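Local structure of 2-dehydropantoate 2-reductase, putative (Enterococcus faecalis, 2EW2) at residues D28-D33 against Q95-E100; V75-A80 against D169-A174; T102-L107 against D115-Y120; I151-I156 against K162-V167. The protein probably catalyses the NADPH-dependent reduction of 2-dehydropantoate (ketopantoate) to (R)-pantoate, a step in pantothenate biosynthesis. All coordinates share one frame; numbering follows the deposited sequence. Where two conformers were deposited one is given.

In the fold
From the N terminus, interaction 1 opens on strand 28-32 and closes at the loop before strand 103-106, with 61 residues between its segments. Interaction 2 opens within that span, on strand 77-80, and closes at the end of helix 161-173, so the two cross. Interactions 3 and 4 are short closures of seven and five intervening residues, in series and both nested inside interaction 2. All four reach the same mixed sheet, whose parallel strands form a Rossmann-type core, consistent with NADP binding. Interactions 1 and 3 pack loop 95-100 and helix 114-117 on one face; interactions 2 and 4 share helix 161-173, which lies on the other. Centres of interactions 2 and 4 are about 9 Å apart.

Interaction 1. Residues D28-D33 against Q95-E100; sequences DVTLID and QPMITE
Met-97, present as selenomethionine, reaches across to Ile-32 and Thr-30, and these three buried side chains make up the whole contact between the two segments. Its SE lies 3.8 Å from Ile-32 CD1, the two side chains sliding past one another in opposite directions. Its terminal methyl goes to a different residue: CE stands 4.2 Å from Thr-30 CG2, so the methyl branch of the threonine makes the nearest approach. This division depends on a bend at the end of the Met-97 chain. The chain is extended about CB-CG (chi2 177°), then turns at chi3 (83°), which swings CE away from the line of the chain and toward Thr-30. Ile-32 sends CG1 to the side of its backbone N, carrying CD1 out to the selenium.

Around this, each side is held in its own element. Thr-30 and Ile-32 are alternate residues of strand 28-32 and therefore face the same way, while backbone hydrogen bonds from Thr-30 to Ile-6 and Ile-8 hold the strand in the sheet. Further direct neighbours are Met-90 and Ile-94 of helix 84-94, which touch Ile-32, and Phe-63, which touches Thr-30. On the other side, Ile-98 N donates to Gln-95 O at 2.9 Å, closing the turn that carries Met-97, and a probable hydrogen bond ties Met-97 O to Val-75 N.

Across the segments there is no hydrogen bond, and the nearest backbones are far apart, with 10.6 Å between Thr-30 CA and Met-97 CA. The join consequently rests on the reach of one long side chain and on non-directional apolar packing, with 99 Å² buried.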
loop_
_atom_site.group_PDB
_atom_site.type_symbol
_atom_site.label_atom_id
_atom_site.label_comp_id
_atom_site.label_asym_id
_atom_site.label_seq_id
_atom_site.Cartn_x
_atom_site.Cartn_y
_atom_site.Cartn_z
ATOM N N ASP B 28 5.526 35.968 33.230
ATOM C CA ASP B 28 6.639 36.503 32.473
ATOM C C ASP B 28 6.720 35.802 31.110
ATOM O O ASP B 28 7.320 34.715 30.994
ATOM C CB ASP B 28 7.930 36.267 33.251
ATOM C CG ASP B 28 9.113 36.978 32.648
ATOM O OD1 ASP B 28 9.000 37.487 31.504
ATOM O OD2 ASP B 28 10.181 37.017 33.311
ATOM N N VAL B 29 6.147 36.447 30.088
ATOM C CA VAL B 29 5.958 35.829 28.765
ATOM C C VAL B 29 6.961 36.328 27.734
ATOM O O VAL B 29 7.196 37.537 27.610
ATOM C CB VAL B 29 4.511 36.056 28.221
ATOM C CG1 VAL B 29 4.354 35.501 26.791
ATOM C CG2 VAL B 29 3.480 35.412 29.129
ATOM N N THR B 30 7.548 35.386 26.998
ATOM C CA THR B 30 8.399 35.681 25.855
ATOM C C THR B 30 7.861 34.976 24.603
ATOM O O THR B 30 7.512 33.794 24.647
ATOM C CB THR B 30 9.851 35.232 26.119
ATOM O OG1 THR B 30 10.317 35.840 27.333
ATOM C CG2 THR B 30 10.781 35.618 24.956
ATOM N N LEU B 31 7.835 35.697 23.489
ATOM C CA LEU B 31 7.355 35.137 22.228
ATOM C C LEU B 31 8.527 34.739 21.332
ATOM O O LEU B 31 9.513 35.464 21.228
ATOM C CB LEU B 31 6.477 36.150 21.496
ATOM C CG LEU B 31 5.309 36.765 22.270
ATOM C CD1 LEU B 31 4.677 37.921 21.461
ATOM C CD2 LEU B 31 4.258 35.707 22.625
ATOM N N ILE B 32 8.416 33.577 20.696
ATOM C CA ILE B 32 9.404 33.145 19.717
ATOM C C ILE B 32 8.683 32.856 18.406
ATOM O O ILE B 32 7.713 32.094 18.378
ATOM C CB ILE B 32 10.192 31.901 20.210
ATOM C CG1 ILE B 32 10.868 32.211 21.556
ATOM C CG2 ILE B 32 11.233 31.480 19.188
ATOM C CD1 ILE B 32 10.913 31.038 22.461
ATOM N N ASP B 33 9.158 33.472 17.329
ATOM C CA ASP B 33 8.460 33.382 16.041
ATOM C C ASP B 33 9.407 33.566 14.875
ATOM O O ASP B 33 10.383 34.299 14.975
ATOM C CB ASP B 33 7.357 34.437 15.957
ATOM C CG ASP B 33 6.263 34.051 14.987
ATOM O OD1 ASP B 33 6.316 34.546 13.851
ATOM O OD2 ASP B 33 5.373 33.236 15.348
ATOM N N GLN B 95 16.723 25.620 22.686
ATOM C CA GLN B 95 17.504 24.922 23.715
ATOM C C GLN B 95 18.180 25.795 24.780
ATOM O O GLN B 95 18.125 25.438 25.951
ATOM C CB GLN B 95 18.571 24.029 23.088
ATOM C CG GLN B 95 18.035 22.690 22.675
ATOM C CD GLN B 95 19.138 21.753 22.255
ATOM O OE1 GLN B 95 19.409 20.775 22.940
ATOM N NE2 GLN B 95 19.779 22.051 21.125
ATOM N N PRO B 96 18.830 26.919 24.390
ATOM C CA PRO B 96 19.416 27.756 25.458
ATOM C C PRO B 96 18.430 28.199 26.557
ATOM O O PRO B 96 18.858 28.575 27.655
ATOM C CB PRO B 96 19.966 28.978 24.697
ATOM C CG PRO B 96 20.205 28.476 23.309
ATOM C CD PRO B 96 19.110 27.471 23.054
HETATM N N MSE B 97 17.125 28.121 26.287
HETATM C CA MSE B 97 16.129 28.555 27.266
HETATM C C MSE B 97 15.617 27.408 28.118
HETATM O O MSE B 97 14.816 27.616 29.029
HETATM C CB MSE B 97 14.956 29.272 26.579
HETATM C CG MSE B 97 15.402 30.480 25.787
HETATM SE SE MSE B 97 13.879 31.304 24.847
HETATM C CE MSE B 97 13.155 32.393 26.315
ATOM N N ILE B 98 16.105 26.208 27.823
ATOM C CA ILE B 98 15.660 24.995 28.491
ATOM C C ILE B 98 16.668 24.574 29.565
ATOM O O ILE B 98 17.871 24.556 29.315
ATOM C CB ILE B 98 15.468 23.821 27.467
ATOM C CG1 ILE B 98 14.422 24.197 26.413
ATOM C CG2 ILE B 98 15.077 22.513 28.179
ATOM C CD1 ILE B 98 14.380 23.255 25.182
ATOM N N THR B 99 16.168 24.263 30.757
ATOM C CA THR B 99 16.957 23.563 31.777
ATOM C C THR B 99 16.292 22.219 32.054
ATOM O O THR B 99 15.233 21.901 31.471
ATOM C CB THR B 99 17.039 24.349 33.108
ATOM O OG1 THR B 99 15.798 24.245 33.827
ATOM C CG2 THR B 99 17.374 25.816 32.876
ATOM N N GLU B 100 16.884 21.466 32.987
ATOM C CA GLU B 100 16.330 20.216 33.487
ATOM C C GLU B 100 14.942 20.400 34.078
ATOM O O GLU B 100 14.183 19.445 34.143
ATOM C CB GLU B 100 17.250 19.624 34.572
ATOM C CG GLU B 100 17.965 20.707 35.405
ATOM C CD GLU B 100 18.441 20.214 36.751
ATOM O OE1 GLU B 100 18.785 19.014 36.869
ATOM O OE2 GLU B 100 18.461 21.044 37.696
#

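Interaction 2. Residues V75-A80 against D169-A174; sequences VDLIIA and DVFQKA
The ring of Phe-171 extends from helix 161-173 to meet two aliphatic ends on strand 77-80, Leu-77 and Ile-79. Its CZ is 3.9 Å from Ile-79 CD1, and its CE1 is 4.2 Å from Leu-77 CD2. Both methyls approach the ring obliquely, at its outer end.

The conformations explain how one ring serves two residues. Phe-171 does not set off straight at the strand: its CG stands anti to the carbonyl carbon and beside the backbone N (chi1 -80°), and the length of the side chain then brings the far ring atoms close. The second torsion, 21°, turns the ring well away from the perpendicular setting common for phenylalanine. Leu-77 differs at its first torsion, with CG anti to the backbone N (chi1 177°), and presents only CD2. Ile-79 reaches out with CD1, arriving from the direction opposite to the phenylalanine.

Because Leu-77 and Ile-79 are two apart on one strand, their side chains leave the same face of the sheet. The backbones stay well separated, Leu-77 CA and Val-170 CA being 11.0 Å apart, so side chains alone bridge the gap, burying 84 Å² without a hydrogen bond.

Around this contact, Leu-22 of helix 13-24 touches both Ile-79 and Phe-171, bringing a second helix to the same site. The ring also packs on Leu-105 of the neighbouring strand 103-106 and on Ile-151 of strand 151-155. Phe-171 therefore carries helix 161-173 onto the central strands beside helix 13-24, while Ile-78, on the reverse face, packs against helix 84-94.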
loop_
_atom_site.group_PDB
_atom_site.type_symbol
_atom_site.label_atom_id
_atom_site.label_comp_id
_atom_site.label_asym_id
_atom_site.label_seq_id
_atom_site.Cartn_x
_atom_site.Cartn_y
_atom_site.Cartn_z
ATOM N N VAL B 75 13.402 29.330 31.066
ATOM C CA VAL B 75 11.978 29.406 31.392
ATOM C C VAL B 75 11.469 28.132 32.061
ATOM O O VAL B 75 12.095 27.066 31.967
ATOM C CB VAL B 75 11.119 29.734 30.138
ATOM C CG1 VAL B 75 11.507 31.093 29.558
ATOM C CG2 VAL B 75 11.259 28.637 29.076
ATOM N N ASP B 76 10.332 28.258 32.734
ATOM C CA ASP B 76 9.684 27.134 33.388
ATOM C C ASP B 76 8.856 26.301 32.401
ATOM O O ASP B 76 8.723 25.091 32.561
ATOM C CB ASP B 76 8.773 27.651 34.508
ATOM C CG ASP B 76 9.505 28.598 35.477
ATOM O OD1 ASP B 76 10.531 28.168 36.039
ATOM O OD2 ASP B 76 9.066 29.753 35.670
ATOM N N LEU B 77 8.259 26.966 31.412
ATOM C CA LEU B 77 7.288 26.319 30.514
ATOM C C LEU B 77 7.477 26.830 29.115
ATOM O O LEU B 77 7.618 28.030 28.905
ATOM C CB LEU B 77 5.837 26.585 30.949
ATOM C CG LEU B 77 4.684 26.038 30.077
ATOM C CD1 LEU B 77 4.667 24.501 30.088
ATOM C CD2 LEU B 77 3.321 26.604 30.518
ATOM N N ILE B 78 7.477 25.914 28.156
ATOM C CA ILE B 78 7.398 26.291 26.755
ATOM C C ILE B 78 6.074 25.745 26.227
ATOM O O ILE B 78 5.738 24.582 26.471
ATOM C CB ILE B 78 8.585 25.747 25.914
ATOM C CG1 ILE B 78 9.921 26.281 26.450
ATOM C CG2 ILE B 78 8.445 26.154 24.396
ATOM C CD1 ILE B 78 11.137 25.520 25.893
ATOM N N ILE B 79 5.317 26.604 25.551
ATOM C CA ILE B 79 4.094 26.189 24.892
ATOM C C ILE B 79 4.390 26.063 23.403
ATOM O O ILE B 79 4.736 27.041 22.753
ATOM C CB ILE B 79 2.914 27.164 25.119
ATOM C CG1 ILE B 79 2.572 27.222 26.611
ATOM C CG2 ILE B 79 1.695 26.691 24.275
ATOM C CD1 ILE B 79 1.775 28.474 27.058
ATOM N N ALA B 80 4.265 24.841 22.889
ATOM C CA ALA B 80 4.589 24.538 21.500
ATOM C C ALA B 80 3.363 24.680 20.587
ATOM O O ALA B 80 2.385 23.954 20.746
ATOM C CB ALA B 80 5.154 23.126 21.400
ATOM N N ASP B 169 -3.495 25.531 37.220
ATOM C CA ASP B 169 -3.677 26.664 38.140
ATOM C C ASP B 169 -3.297 27.997 37.495
ATOM O O ASP B 169 -4.066 28.964 37.540
ATOM C CB ASP B 169 -2.861 26.456 39.421
ATOM C CG ASP B 169 -3.407 25.347 40.292
ATOM O OD1 ASP B 169 -4.575 24.935 40.095
ATOM O OD2 ASP B 169 -2.666 24.882 41.191
ATOM N N VAL B 170 -2.110 28.043 36.902
ATOM C CA VAL B 170 -1.645 29.231 36.172
ATOM C C VAL B 170 -2.596 29.657 35.041
ATOM O O VAL B 170 -3.000 30.834 34.960
ATOM C CB VAL B 170 -0.206 29.040 35.628
ATOM C CG1 VAL B 170 0.185 30.227 34.740
ATOM C CG2 VAL B 170 0.788 28.897 36.807
ATOM N N PHE B 171 -2.989 28.691 34.205
ATOM C CA PHE B 171 -3.929 28.925 33.105
ATOM C C PHE B 171 -5.303 29.359 33.604
ATOM O O PHE B 171 -6.010 30.102 32.920
ATOM C CB PHE B 171 -4.093 27.641 32.278
ATOM C CG PHE B 171 -2.973 27.393 31.299
ATOM C CD1 PHE B 171 -1.726 27.992 31.464
ATOM C CD2 PHE B 171 -3.159 26.524 30.228
ATOM C CE1 PHE B 171 -0.678 27.759 30.553
ATOM C CE2 PHE B 171 -2.125 26.274 29.327
ATOM C CZ PHE B 171 -0.885 26.899 29.493
ATOM N N GLN B 172 -5.691 28.870 34.781
ATOM C CA GLN B 172 -7.000 29.206 35.348
ATOM C C GLN B 172 -7.083 30.695 35.668
ATOM O O GLN B 172 -8.057 31.376 35.325
ATOM C CB GLN B 172 -7.265 28.388 36.612
ATOM C CG GLN B 172 -8.552 28.790 37.344
ATOM C CD GLN B 172 -9.764 28.493 36.508
ATOM O OE1 GLN B 172 -9.821 27.461 35.833
ATOM N NE2 GLN B 172 -10.746 29.399 36.532
ATOM N N LYS B 173 -6.036 31.187 36.317
ATOM C CA LYS B 173 -5.957 32.574 36.702
ATOM C C LYS B 173 -5.865 33.504 35.491
ATOM O O LYS B 173 -6.328 34.637 35.548
ATOM C CB LYS B 173 -4.801 32.765 37.675
ATOM C CG LYS B 173 -5.121 32.171 39.037
ATOM C CD LYS B 173 -3.894 32.009 39.900
ATOM C CE LYS B 173 -4.228 31.162 41.109
ATOM N NZ LYS B 173 -3.002 30.530 41.681
ATOM N N ALA B 174 -5.326 32.990 34.381
ATOM C CA ALA B 174 -5.215 33.737 33.135
ATOM C C ALA B 174 -6.486 33.703 32.290
ATOM O O ALA B 174 -6.513 34.293 31.212
ATOM C CB ALA B 174 -4.022 33.225 32.318
#

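Interaction 3. Residues T102-L107 against D115-Y120; sequences TYVLCL and DVLEKY
Val-104 and Cys-106 share a single methyl of Leu-117, in a contact that joins the first strand and the helix of a Rossmann-type beta-alpha-beta unit: strand 103-106, helix 114-117, strand 126-131. The first segment enters through Thr-102, whose OG1 has two partners, Val-75 O and Thr-99 N, and so ties the approach to the strand to Val-75, just before strand 77-80, and back to its own loop at Thr-99. Tyr-103 then turns its ring to the side away from Leu-117, where it stacks with the ring of Phe-163.

Val-104 is the first residue to meet the helix. Its CG1 occupies the crowded position between the backbone N and the carbonyl carbon (chi1 56°), and CG2 stands anti to the N. Both branches consequently border Leu-117 CD1, CG2 at 4.0 Å and CG1 at 4.1 Å, with the two side chains crossing at a slant. The same valine also packs on Phe-91 of helix 84-94, which touches Leu-117 too. Leu-105 points away, to the face where it meets Leu-127. Alternation then brings Cys-106 back to the helix side, against His-113 as well as Leu-117.

Leu-117 supplies the whole helix side of the contact. With CG beside its own backbone N (chi1 -65°) and the chain then extended to CD1, it projects that methyl at the strand. Val-104 CA and Leu-117 CA are only 8.0 Å apart, and no hydrogen bond crosses the 130 Å² interface. At Cys-106 the methylene makes the nearer approach and the sulfur the farther one: CB lies 3.7 Å and SG 4.0 Å from Leu-117 CD1.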
loop_
_atom_site.group_PDB
_atom_site.type_symbol
_atom_site.label_atom_id
_atom_site.label_comp_id
_atom_site.label_asym_id
_atom_site.label_seq_id
_atom_site.Cartn_x
_atom_site.Cartn_y
_atom_site.Cartn_z
ATOM N N THR B 102 12.632 22.614 32.889
ATOM C CA THR B 102 11.718 23.144 31.888
ATOM C C THR B 102 10.714 22.096 31.405
ATOM O O THR B 102 11.099 20.980 31.092
ATOM C CB THR B 102 12.478 23.734 30.700
ATOM O OG1 THR B 102 13.398 24.724 31.176
ATOM C CG2 THR B 102 11.513 24.406 29.742
ATOM N N TYR B 103 9.432 22.463 31.370
ATOM C CA TYR B 103 8.381 21.619 30.824
ATOM C C TYR B 103 7.923 22.179 29.490
ATOM O O TYR B 103 8.076 23.374 29.221
ATOM C CB TYR B 103 7.186 21.560 31.781
ATOM C CG TYR B 103 7.375 20.631 32.962
ATOM C CD1 TYR B 103 8.248 20.953 34.014
ATOM C CD2 TYR B 103 6.648 19.425 33.047
ATOM C CE1 TYR B 103 8.397 20.072 35.119
ATOM C CE2 TYR B 103 6.793 18.564 34.124
ATOM C CZ TYR B 103 7.652 18.895 35.159
ATOM O OH TYR B 103 7.784 18.007 36.207
ATOM N N VAL B 104 7.392 21.311 28.635
ATOM C CA VAL B 104 6.767 21.763 27.386
ATOM C C VAL B 104 5.313 21.264 27.339
ATOM O O VAL B 104 5.008 20.110 27.722
ATOM C CB VAL B 104 7.580 21.315 26.115
ATOM C CG1 VAL B 104 7.755 19.800 26.102
ATOM C CG2 VAL B 104 6.894 21.776 24.803
ATOM N N LEU B 105 4.420 22.151 26.916
ATOM C CA LEU B 105 3.030 21.806 26.660
ATOM C C LEU B 105 2.841 21.845 25.154
ATOM O O LEU B 105 2.870 22.915 24.537
ATOM C CB LEU B 105 2.046 22.780 27.333
ATOM C CG LEU B 105 0.560 22.591 26.954
ATOM C CD1 LEU B 105 0.026 21.196 27.367
ATOM C CD2 LEU B 105 -0.327 23.707 27.500
ATOM N N CYS B 106 2.670 20.668 24.565
ATOM C CA CYS B 106 2.527 20.559 23.121
ATOM C C CYS B 106 1.066 20.716 22.753
ATOM O O CYS B 106 0.232 19.921 23.187
ATOM C CB CYS B 106 3.053 19.215 22.631
ATOM S SG CYS B 106 2.997 19.054 20.823
ATOM N N LEU B 107 0.765 21.750 21.960
ATOM C CA LEU B 107 -0.610 22.001 21.524
ATOM C C LEU B 107 -0.866 21.687 20.051
ATOM O O LEU B 107 -1.930 22.002 19.535
ATOM C CB LEU B 107 -1.040 23.435 21.839
ATOM C CG LEU B 107 -1.042 23.804 23.330
ATOM C CD1 LEU B 107 -1.567 25.221 23.504
ATOM C CD2 LEU B 107 -1.897 22.836 24.106
ATOM N N ASP B 115 8.205 12.755 20.456
ATOM C CA ASP B 115 9.440 12.106 20.029
ATOM C C ASP B 115 10.459 13.126 19.533
ATOM O O ASP B 115 11.647 12.927 19.672
ATOM C CB ASP B 115 9.162 11.045 18.964
ATOM C CG ASP B 115 8.229 9.935 19.471
ATOM O OD1 ASP B 115 8.194 9.690 20.704
ATOM O OD2 ASP B 115 7.527 9.311 18.646
ATOM N N VAL B 116 9.990 14.229 18.963
ATOM C CA VAL B 116 10.890 15.326 18.610
ATOM C C VAL B 116 11.267 16.097 19.881
ATOM O O VAL B 116 12.446 16.384 20.123
ATOM C CB VAL B 116 10.242 16.290 17.570
ATOM C CG1 VAL B 116 10.939 17.641 17.568
ATOM C CG2 VAL B 116 10.276 15.687 16.167
ATOM N N LEU B 117 10.254 16.427 20.685
ATOM C CA LEU B 117 10.426 17.274 21.867
ATOM C C LEU B 117 11.408 16.658 22.857
ATOM O O LEU B 117 12.230 17.376 23.432
ATOM C CB LEU B 117 9.066 17.597 22.537
ATOM C CG LEU B 117 8.082 18.440 21.706
ATOM C CD1 LEU B 117 6.700 18.559 22.357
ATOM C CD2 LEU B 117 8.664 19.827 21.416
ATOM N N GLU B 118 11.353 15.338 23.022
ATOM C CA GLU B 118 12.196 14.658 24.013
ATOM C C GLU B 118 13.704 14.727 23.703
ATOM O O GLU B 118 14.531 14.447 24.566
ATOM C CB GLU B 118 11.722 13.220 24.292
ATOM C CG GLU B 118 12.178 12.181 23.279
ATOM C CD GLU B 118 11.585 10.790 23.539
ATOM O OE1 GLU B 118 11.253 10.487 24.720
ATOM O OE2 GLU B 118 11.453 9.998 22.556
ATOM N N LYS B 119 14.047 15.130 22.480
ATOM C CA LYS B 119 15.435 15.413 22.133
ATOM C C LYS B 119 15.960 16.656 22.847
ATOM O O LYS B 119 17.166 16.805 23.031
ATOM C CB LYS B 119 15.566 15.609 20.625
ATOM C CG LYS B 119 15.243 14.376 19.798
ATOM C CD LYS B 119 15.960 14.448 18.460
ATOM C CE LYS B 119 15.236 15.328 17.490
ATOM N NZ LYS B 119 16.068 15.558 16.265
ATOM N N TYR B 120 15.045 17.545 23.242
ATOM C CA TYR B 120 15.400 18.881 23.700
ATOM C C TYR B 120 14.942 19.167 25.123
ATOM O O TYR B 120 15.547 19.974 25.819
ATOM C CB TYR B 120 14.842 19.926 22.723
ATOM C CG TYR B 120 15.282 19.659 21.302
ATOM C CD1 TYR B 120 14.362 19.313 20.314
ATOM C CD2 TYR B 120 16.633 19.692 20.961
ATOM C CE1 TYR B 120 14.774 19.065 19.001
ATOM C CE2 TYR B 120 17.057 19.413 19.666
ATOM C CZ TYR B 120 16.121 19.109 18.692
ATOM O OH TYR B 120 16.544 18.858 17.401
#

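Interaction 4. Residues I151-I156 against K162-V167; sequences IELENI and KFALEV
Leu-153 straddles the facing side of the helix, one methyl set against Ala-164 and the other against Val-167. CD1 lies 3.9 Å from Ala-164 CB and 3.8 Å from Ala-164 O, so it meets both the methyl and the backbone of that residue. CD2 goes to the next turn, 3.9 Å from Val-167 CG1, and here the two side chains pass at a slant. The first torsion of Leu-153 (chi1 65°), an uncommon setting for leucine, places CG between its backbone N and carbonyl carbon, and chi2 (88°) turns the two methyls so that one faces 164 and the other 167. Val-167 answers with CG1, the branch anti to its backbone N.

Two residues farther along the strand, Asn-155 points the same way and lays its side chain beside the Ala-164 methyl. That methyl thus fits between Leu-153 and Asn-155, whereas Glu-154, the residue between them, points to the opposite face and accepts a hydrogen bond at OE1 from Arg-185 N.

The small alanine goes with a close approach of the backbones: Asn-155 CA and Ala-164 CA are 6.0 Å apart, and the short axes come within 8.0 Å. Those axes run nearly antiparallel, at 159°, so successive strand residues meet successive helix turns in reverse order. Val-167 N bonds to Phe-163 O at 2.9 Å, an ordinary helical bond within the segment. Across the interface, 163 Å² is buried and no hydrogen bond forms.

Strand, returning helix and a parallel neighbour, 151-155, 161-173 and 178-180, make up a beta-alpha-beta unit at the edge of the Rossmann-type sheet, and this contact packs its first strand on its helix.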
loop_
_atom_site.group_PDB
_atom_site.type_symbol
_atom_site.label_atom_id
_atom_site.label_comp_id
_atom_site.label_asym_id
_atom_site.label_seq_id
_atom_site.Cartn_x
_atom_site.Cartn_y
_atom_site.Cartn_z
ATOM N N ILE B 151 -8.787 24.693 27.430
ATOM C CA ILE B 151 -7.623 23.885 27.106
ATOM C C ILE B 151 -7.676 22.680 28.016
ATOM O O ILE B 151 -7.818 22.832 29.228
ATOM C CB ILE B 151 -6.290 24.667 27.320
ATOM C CG1 ILE B 151 -6.260 25.939 26.467
ATOM C CG2 ILE B 151 -5.039 23.787 26.986
ATOM C CD1 ILE B 151 -4.988 26.741 26.603
ATOM N N GLU B 152 -7.596 21.486 27.433
ATOM C CA GLU B 152 -7.449 20.261 28.198
ATOM C C GLU B 152 -5.978 19.841 28.077
ATOM O O GLU B 152 -5.394 19.976 27.000
ATOM C CB GLU B 152 -8.378 19.166 27.653
ATOM C CG GLU B 152 -9.880 19.511 27.727
ATOM C CD GLU B 152 -10.779 18.357 27.275
ATOM O OE1 GLU B 152 -10.397 17.616 26.332
ATOM O OE2 GLU B 152 -11.861 18.173 27.886
ATOM N N LEU B 153 -5.369 19.392 29.176
ATOM C CA LEU B 153 -3.967 18.973 29.130
ATOM C C LEU B 153 -3.710 17.753 29.999
ATOM O O LEU B 153 -4.508 17.417 30.886
ATOM C CB LEU B 153 -3.007 20.126 29.471
ATOM C CG LEU B 153 -3.043 20.718 30.888
ATOM C CD1 LEU B 153 -2.110 19.952 31.854
ATOM C CD2 LEU B 153 -2.651 22.175 30.826
ATOM N N GLU B 154 -2.598 17.081 29.721
ATOM C CA GLU B 154 -2.249 15.843 30.397
ATOM C C GLU B 154 -0.733 15.704 30.341
ATOM O O GLU B 154 -0.142 15.971 29.314
ATOM C CB GLU B 154 -2.911 14.644 29.678
ATOM C CG GLU B 154 -2.695 13.340 30.404
ATOM C CD GLU B 154 -3.359 12.121 29.776
ATOM O OE1 GLU B 154 -3.936 12.182 28.658
ATOM O OE2 GLU B 154 -3.292 11.063 30.443
ATOM N N ASN B 155 -0.111 15.322 31.456
ATOM C CA ASN B 155 1.301 14.899 31.468
ATOM C C ASN B 155 1.425 13.548 30.790
ATOM O O ASN B 155 0.583 12.671 30.992
ATOM C CB ASN B 155 1.842 14.770 32.900
ATOM C CG ASN B 155 0.943 13.928 33.789
ATOM O OD1 ASN B 155 1.358 12.900 34.334
ATOM N ND2 ASN B 155 -0.303 14.356 33.931
ATOM N N ILE B 156 2.474 13.382 29.997
ATOM C CA ILE B 156 2.717 12.112 29.338
ATOM C C ILE B 156 3.357 11.108 30.286
ATOM O O ILE B 156 3.044 9.920 30.226
ATOM C CB ILE B 156 3.595 12.297 28.077
ATOM C CG1 ILE B 156 2.826 13.152 27.057
ATOM C CG2 ILE B 156 4.031 10.915 27.512
ATOM C CD1 ILE B 156 3.563 13.377 25.743
ATOM N N LYS B 162 2.324 16.625 39.019
ATOM C CA LYS B 162 2.271 17.777 39.926
ATOM C C LYS B 162 2.423 19.081 39.146
ATOM O O LYS B 162 1.660 20.033 39.344
ATOM C CB LYS B 162 3.344 17.657 41.017
ATOM C CG LYS B 162 3.235 18.712 42.138
ATOM C CD LYS B 162 4.432 18.593 43.102
ATOM C CE LYS B 162 4.387 19.664 44.207
ATOM N NZ LYS B 162 5.686 19.727 44.980
ATOM N N PHE B 163 3.401 19.127 38.247
ATOM C CA PHE B 163 3.594 20.318 37.441
ATOM C C PHE B 163 2.465 20.585 36.456
ATOM O O PHE B 163 2.103 21.740 36.246
ATOM C CB PHE B 163 4.932 20.305 36.709
ATOM C CG PHE B 163 5.310 21.650 36.158
ATOM C CD1 PHE B 163 5.929 22.597 36.967
ATOM C CD2 PHE B 163 5.024 21.985 34.836
ATOM C CE1 PHE B 163 6.270 23.853 36.450
ATOM C CE2 PHE B 163 5.363 23.234 34.317
ATOM C CZ PHE B 163 5.979 24.161 35.113
ATOM N N ALA B 164 1.898 19.534 35.867
ATOM C CA ALA B 164 0.704 19.694 35.031
ATOM C C ALA B 164 -0.403 20.429 35.812
ATOM O O ALA B 164 -1.053 21.334 35.279
ATOM C CB ALA B 164 0.194 18.326 34.543
ATOM N N LEU B 165 -0.605 20.030 37.073
ATOM C CA LEU B 165 -1.612 20.649 37.934
ATOM C C LEU B 165 -1.299 22.121 38.191
ATOM O O LEU B 165 -2.214 22.960 38.221
ATOM C CB LEU B 165 -1.776 19.853 39.242
ATOM C CG LEU B 165 -2.438 18.470 39.090
ATOM C CD1 LEU B 165 -2.543 17.763 40.443
ATOM C CD2 LEU B 165 -3.808 18.578 38.469
ATOM N N GLU B 166 -0.012 22.420 38.346
ATOM C CA GLU B 166 0.479 23.784 38.526
ATOM C C GLU B 166 0.242 24.663 37.292
ATOM O O GLU B 166 -0.110 25.839 37.410
ATOM C CB GLU B 166 1.962 23.755 38.921
ATOM C CG GLU B 166 2.161 23.386 40.404
ATOM C CD GLU B 166 3.575 22.925 40.762
ATOM O OE1 GLU B 166 4.519 23.098 39.951
ATOM O OE2 GLU B 166 3.738 22.378 41.880
ATOM N N VAL B 167 0.438 24.082 36.109
ATOM C CA VAL B 167 0.114 24.742 34.838
ATOM C C VAL B 167 -1.386 25.029 34.725
ATOM O O VAL B 167 -1.749 26.124 34.335
ATOM C CB VAL B 167 0.583 23.922 33.620
ATOM C CG1 VAL B 167 0.058 24.538 32.307
ATOM C CG2 VAL B 167 2.114 23.833 33.603
#